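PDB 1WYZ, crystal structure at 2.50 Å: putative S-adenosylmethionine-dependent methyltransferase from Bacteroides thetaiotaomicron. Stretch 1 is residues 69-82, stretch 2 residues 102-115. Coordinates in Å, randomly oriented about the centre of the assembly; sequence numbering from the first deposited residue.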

# COMPACT_ATOMS: atom_id res chain seq x y z
N SER A 69 -18.80 15.17 12.01
CA SER A 69 -19.24 14.52 13.24
C SER A 69 -19.45 13.03 13.05
O SER A 69 -19.94 12.59 12.01
CB SER A 69 -20.54 15.15 13.72
OG SER A 69 -21.03 14.48 14.88
N PRO A 70 -19.09 12.23 14.07
CA PRO A 70 -19.26 10.77 14.01
C PRO A 70 -20.76 10.42 14.02
O PRO A 70 -21.16 9.33 13.63
CB PRO A 70 -18.52 10.28 15.25
CG PRO A 70 -18.67 11.42 16.20
CD PRO A 70 -18.42 12.62 15.32
N GLU A 71 -21.56 11.38 14.47
CA GLU A 71 -23.01 11.23 14.52
C GLU A 71 -23.57 11.33 13.10
O GLU A 71 -24.36 10.49 12.67
CB GLU A 71 -23.62 12.33 15.40
CG GLU A 71 -25.13 12.53 15.23
CD GLU A 71 -25.95 11.31 15.60
OE1 GLU A 71 -25.84 10.28 14.90
OE2 GLU A 71 -26.70 11.37 16.60
N ASP A 72 -23.14 12.36 12.37
CA ASP A 72 -23.58 12.56 11.00
C ASP A 72 -23.11 11.41 10.12
O ASP A 72 -23.86 10.93 9.27
CB ASP A 72 -23.04 13.89 10.46
CG ASP A 72 -23.42 15.07 11.33
OD1 ASP A 72 -24.61 15.19 11.70
OD2 ASP A 72 -22.53 15.89 11.64
N ILE A 73 -21.87 10.98 10.33
CA ILE A 73 -21.31 9.86 9.56
C ILE A 73 -22.26 8.68 9.69
O ILE A 73 -22.58 8.01 8.70
CB ILE A 73 -19.93 9.43 10.12
CG1 ILE A 73 -18.89 10.51 9.86
CG2 ILE A 73 -19.48 8.13 9.46
CD1 ILE A 73 -19.36 11.78 9.19
N SER A 74 -22.71 8.43 10.91
CA SER A 74 -23.63 7.33 11.19
C SER A 74 -24.87 7.46 10.31
O SER A 74 -25.35 6.47 9.75
CB SER A 74 -24.04 7.35 12.66
OG SER A 74 -24.81 6.21 12.98
N GLY A 75 -25.37 8.69 10.20
CA GLY A 75 -26.54 8.95 9.38
C GLY A 75 -26.23 8.63 7.94
O GLY A 75 -27.07 8.12 7.21
N TYR A 76 -25.01 8.94 7.52
CA TYR A 76 -24.60 8.67 6.15
C TYR A 76 -24.60 7.17 5.85
O TYR A 76 -24.81 6.77 4.71
CB TYR A 76 -23.20 9.22 5.89
CG TYR A 76 -23.07 10.72 5.98
CD1 TYR A 76 -24.15 11.56 5.69
CD2 TYR A 76 -21.85 11.30 6.30
CE1 TYR A 76 -24.00 12.94 5.72
CE2 TYR A 76 -21.70 12.68 6.32
CZ TYR A 76 -22.77 13.50 6.03
OH TYR A 76 -22.61 14.86 6.06
N LEU A 77 -24.33 6.37 6.88
CA LEU A 77 -24.27 4.91 6.75
C LEU A 77 -25.64 4.22 6.73
O LEU A 77 -25.73 3.04 6.39
CB LEU A 77 -23.43 4.32 7.89
CG LEU A 77 -21.91 4.24 7.74
CD1 LEU A 77 -21.35 5.55 7.26
CD2 LEU A 77 -21.30 3.87 9.08
N LYS A 78 -26.68 4.97 7.08
CA LYS A 78 -28.04 4.42 7.13
C LYS A 78 -28.43 3.57 5.93
O LYS A 78 -29.07 2.53 6.09
CB LYS A 78 -29.06 5.56 7.31
CG LYS A 78 -28.95 6.24 8.65
CD LYS A 78 -30.08 7.22 8.88
CE LYS A 78 -29.95 7.85 10.27
NZ LYS A 78 -31.05 8.79 10.59
N PRO A 79 -28.08 4.01 4.71
CA PRO A 79 -28.45 3.16 3.58
C PRO A 79 -27.78 1.79 3.71
O PRO A 79 -28.42 0.75 3.48
CB PRO A 79 -27.96 3.96 2.39
CG PRO A 79 -28.22 5.37 2.83
CD PRO A 79 -27.68 5.35 4.25
N LEU A 80 -26.50 1.79 4.08
CA LEU A 80 -25.76 0.55 4.25
C LEU A 80 -26.42 -0.30 5.34
O LEU A 80 -26.58 -1.52 5.19
CB LEU A 80 -24.30 0.83 4.63
CG LEU A 80 -23.48 -0.43 4.91
CD1 LEU A 80 -23.72 -1.45 3.81
CD2 LEU A 80 -22.01 -0.08 5.00
N ALA A 81 -26.79 0.35 6.43
CA ALA A 81 -27.47 -0.31 7.53
C ALA A 81 -28.77 -0.92 6.99
O ALA A 81 -29.26 -1.93 7.50
CB ALA A 81 -27.77 0.70 8.63
N GLY A 82 -29.31 -0.31 5.94
CA GLY A 82 -30.55 -0.78 5.35
C GLY A 82 -30.43 -1.92 4.35
O GLY A 82 -31.45 -2.48 3.92
N ALA A 102 -11.00 7.47 6.47
CA ALA A 102 -10.58 6.66 7.60
C ALA A 102 -11.62 6.73 8.72
O ALA A 102 -11.92 5.73 9.36
CB ALA A 102 -9.21 7.13 8.12
N ASP A 103 -12.17 7.93 8.91
CA ASP A 103 -13.19 8.17 9.93
C ASP A 103 -14.50 7.46 9.62
O ASP A 103 -15.25 7.10 10.52
CB ASP A 103 -13.48 9.67 10.07
CG ASP A 103 -12.34 10.42 10.71
OD1 ASP A 103 -11.34 10.70 10.01
OD2 ASP A 103 -12.45 10.73 11.92
N VAL A 104 -14.78 7.28 8.33
CA VAL A 104 -16.00 6.62 7.94
C VAL A 104 -15.91 5.13 8.19
O VAL A 104 -16.87 4.49 8.62
CB VAL A 104 -16.33 6.89 6.47
CG1 VAL A 104 -17.53 6.06 6.04
CG2 VAL A 104 -16.62 8.37 6.29
N VAL A 105 -14.74 4.57 7.91
CA VAL A 105 -14.52 3.15 8.12
C VAL A 105 -14.56 2.89 9.62
O VAL A 105 -15.14 1.90 10.07
CB VAL A 105 -13.16 2.72 7.54
CG1 VAL A 105 -12.86 1.25 7.90
CG2 VAL A 105 -13.16 2.94 6.01
N ALA A 106 -13.97 3.79 10.39
CA ALA A 106 -13.94 3.67 11.84
C ALA A 106 -15.36 3.61 12.41
O ALA A 106 -15.68 2.77 13.25
CB ALA A 106 -13.14 4.83 12.47
N ILE A 107 -16.23 4.50 11.95
CA ILE A 107 -17.60 4.48 12.43
C ILE A 107 -18.26 3.19 11.95
O ILE A 107 -18.97 2.52 12.71
CB ILE A 107 -18.41 5.69 11.90
CG1 ILE A 107 -17.87 7.00 12.47
CG2 ILE A 107 -19.88 5.51 12.25
CD1 ILE A 107 -18.78 8.14 12.62
N ALA A 108 -18.02 2.83 10.68
CA ALA A 108 -18.61 1.62 10.10
C ALA A 108 -18.19 0.33 10.81
O ALA A 108 -19.02 -0.56 10.98
CB ALA A 108 -18.30 1.52 8.61
N GLN A 109 -16.92 0.24 11.21
CA GLN A 109 -16.41 -0.95 11.91
C GLN A 109 -17.09 -1.01 13.27
O GLN A 109 -17.43 -2.09 13.75
CB GLN A 109 -14.89 -0.87 12.12
CG GLN A 109 -14.06 -1.26 10.89
CD GLN A 109 -14.19 -2.74 10.52
OE1 GLN A 109 -13.54 -3.22 9.59
NE2 GLN A 109 -15.04 -3.46 11.24
N ARG A 110 -17.28 0.16 13.86
CA ARG A 110 -17.91 0.29 15.17
C ARG A 110 -19.34 -0.25 15.13
O ARG A 110 -19.82 -0.82 16.11
CB ARG A 110 -17.91 1.76 15.59
CG ARG A 110 -18.19 2.01 17.06
CD ARG A 110 -17.95 3.48 17.38
NE ARG A 110 -18.08 3.79 18.80
CZ ARG A 110 -18.08 5.03 19.28
NH1 ARG A 110 -17.96 6.06 18.45
NH2 ARG A 110 -18.20 5.23 20.59
N GLN A 111 -20.01 -0.08 13.99
CA GLN A 111 -21.37 -0.57 13.84
C GLN A 111 -21.34 -1.95 13.21
O GLN A 111 -22.36 -2.47 12.76
CB GLN A 111 -22.19 0.39 12.99
CG GLN A 111 -22.27 1.77 13.62
CD GLN A 111 -23.24 2.68 12.91
OE1 GLN A 111 -23.16 2.87 11.71
NE2 GLN A 111 -24.17 3.27 13.66
N LYS A 112 -20.15 -2.54 13.19
CA LYS A 112 -19.94 -3.88 12.64
C LYS A 112 -20.51 -4.05 11.23
O LYS A 112 -21.01 -5.12 10.88
CB LYS A 112 -20.53 -4.92 13.60
CG LYS A 112 -20.29 -6.36 13.21
CD LYS A 112 -21.25 -7.28 13.95
CE LYS A 112 -21.21 -8.70 13.39
NZ LYS A 112 -21.62 -8.77 11.95
N LEU A 113 -20.44 -3.00 10.42
CA LEU A 113 -20.90 -3.07 9.04
C LEU A 113 -19.75 -3.66 8.23
O LEU A 113 -18.57 -3.47 8.59
CB LEU A 113 -21.22 -1.69 8.47
CG LEU A 113 -22.35 -0.87 9.09
CD1 LEU A 113 -22.37 0.52 8.43
CD2 LEU A 113 -23.69 -1.61 8.93
N LYS A 114 -20.08 -4.36 7.15
CA LYS A 114 -19.07 -4.98 6.28
C LYS A 114 -18.30 -3.94 5.46
O LYS A 114 -18.89 -3.08 4.80
CB LYS A 114 -19.71 -5.99 5.32
CG LYS A 114 -18.76 -6.61 4.32
CD LYS A 114 -17.66 -7.35 5.03
CE LYS A 114 -16.90 -8.24 4.09
NZ LYS A 114 -17.81 -9.24 3.46
N VAL A 115 -16.98 -4.04 5.51
CA VAL A 115 -16.10 -3.12 4.80
C VAL A 115 -15.22 -3.93 3.86
O VAL A 115 -14.71 -5.00 4.22
CB VAL A 115 -15.20 -2.35 5.80
CG1 VAL A 115 -14.31 -1.35 5.07
CG2 VAL A 115 -16.05 -1.66 6.83

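Where does Ile107 sit against the first helix? Its CA-to-CB bond points toward the first helix, and its side chain sits as a knob in the hole formed by Pro70, Ile73, Ser74 and Leu77, residues brought to one face by successive turns of that helix. Ile107 CG2 lies 3.8 Å from Leu77 CD2, an ordinary apolar contact. The helices cross at 72°, so they diverge from a compact patch instead of packing along their lengths, and their axes come no closer than 9.7 Å.

Which residues does Leu77 reach? Leu77 is buried, its CA-to-CB bond points toward the other stretch, and it reaches residues of the second helix and of the loop beyond. Leu77 CD1 is 4.0 Å from Val104 CG1, while Leu77 CD2 lies 3.8 Å from Ala108 CB and 3.6 Å from Leu113 CD1. Leu77 CD2 also lies close to the helix backbone, 3.7 Å from Ala108 CA.

Why does the contact continue after the second helix has ended? The chain leaves helical geometry at Gln111, yet Leu113 N donates to Ala108 O at 2.9 Å, tying the following loop back to the last turn. The CA-to-CB bond of Leu113 points toward the first stretch, and Leu113 CD1 is 3.5 Å from Leu80 CD2. Leu113 CD2 also approaches Ala81 CA, at 4.2 Å.

Is there any polar link in this largely apolar contact? One hydrogen bond crosses it: Gln111 NE2 donates to Ser74 OG at 3.1 Å. The angle of 131° at the hydrogen makes it weak. Ile107, Leu77 and Leu113 cover the most surface here.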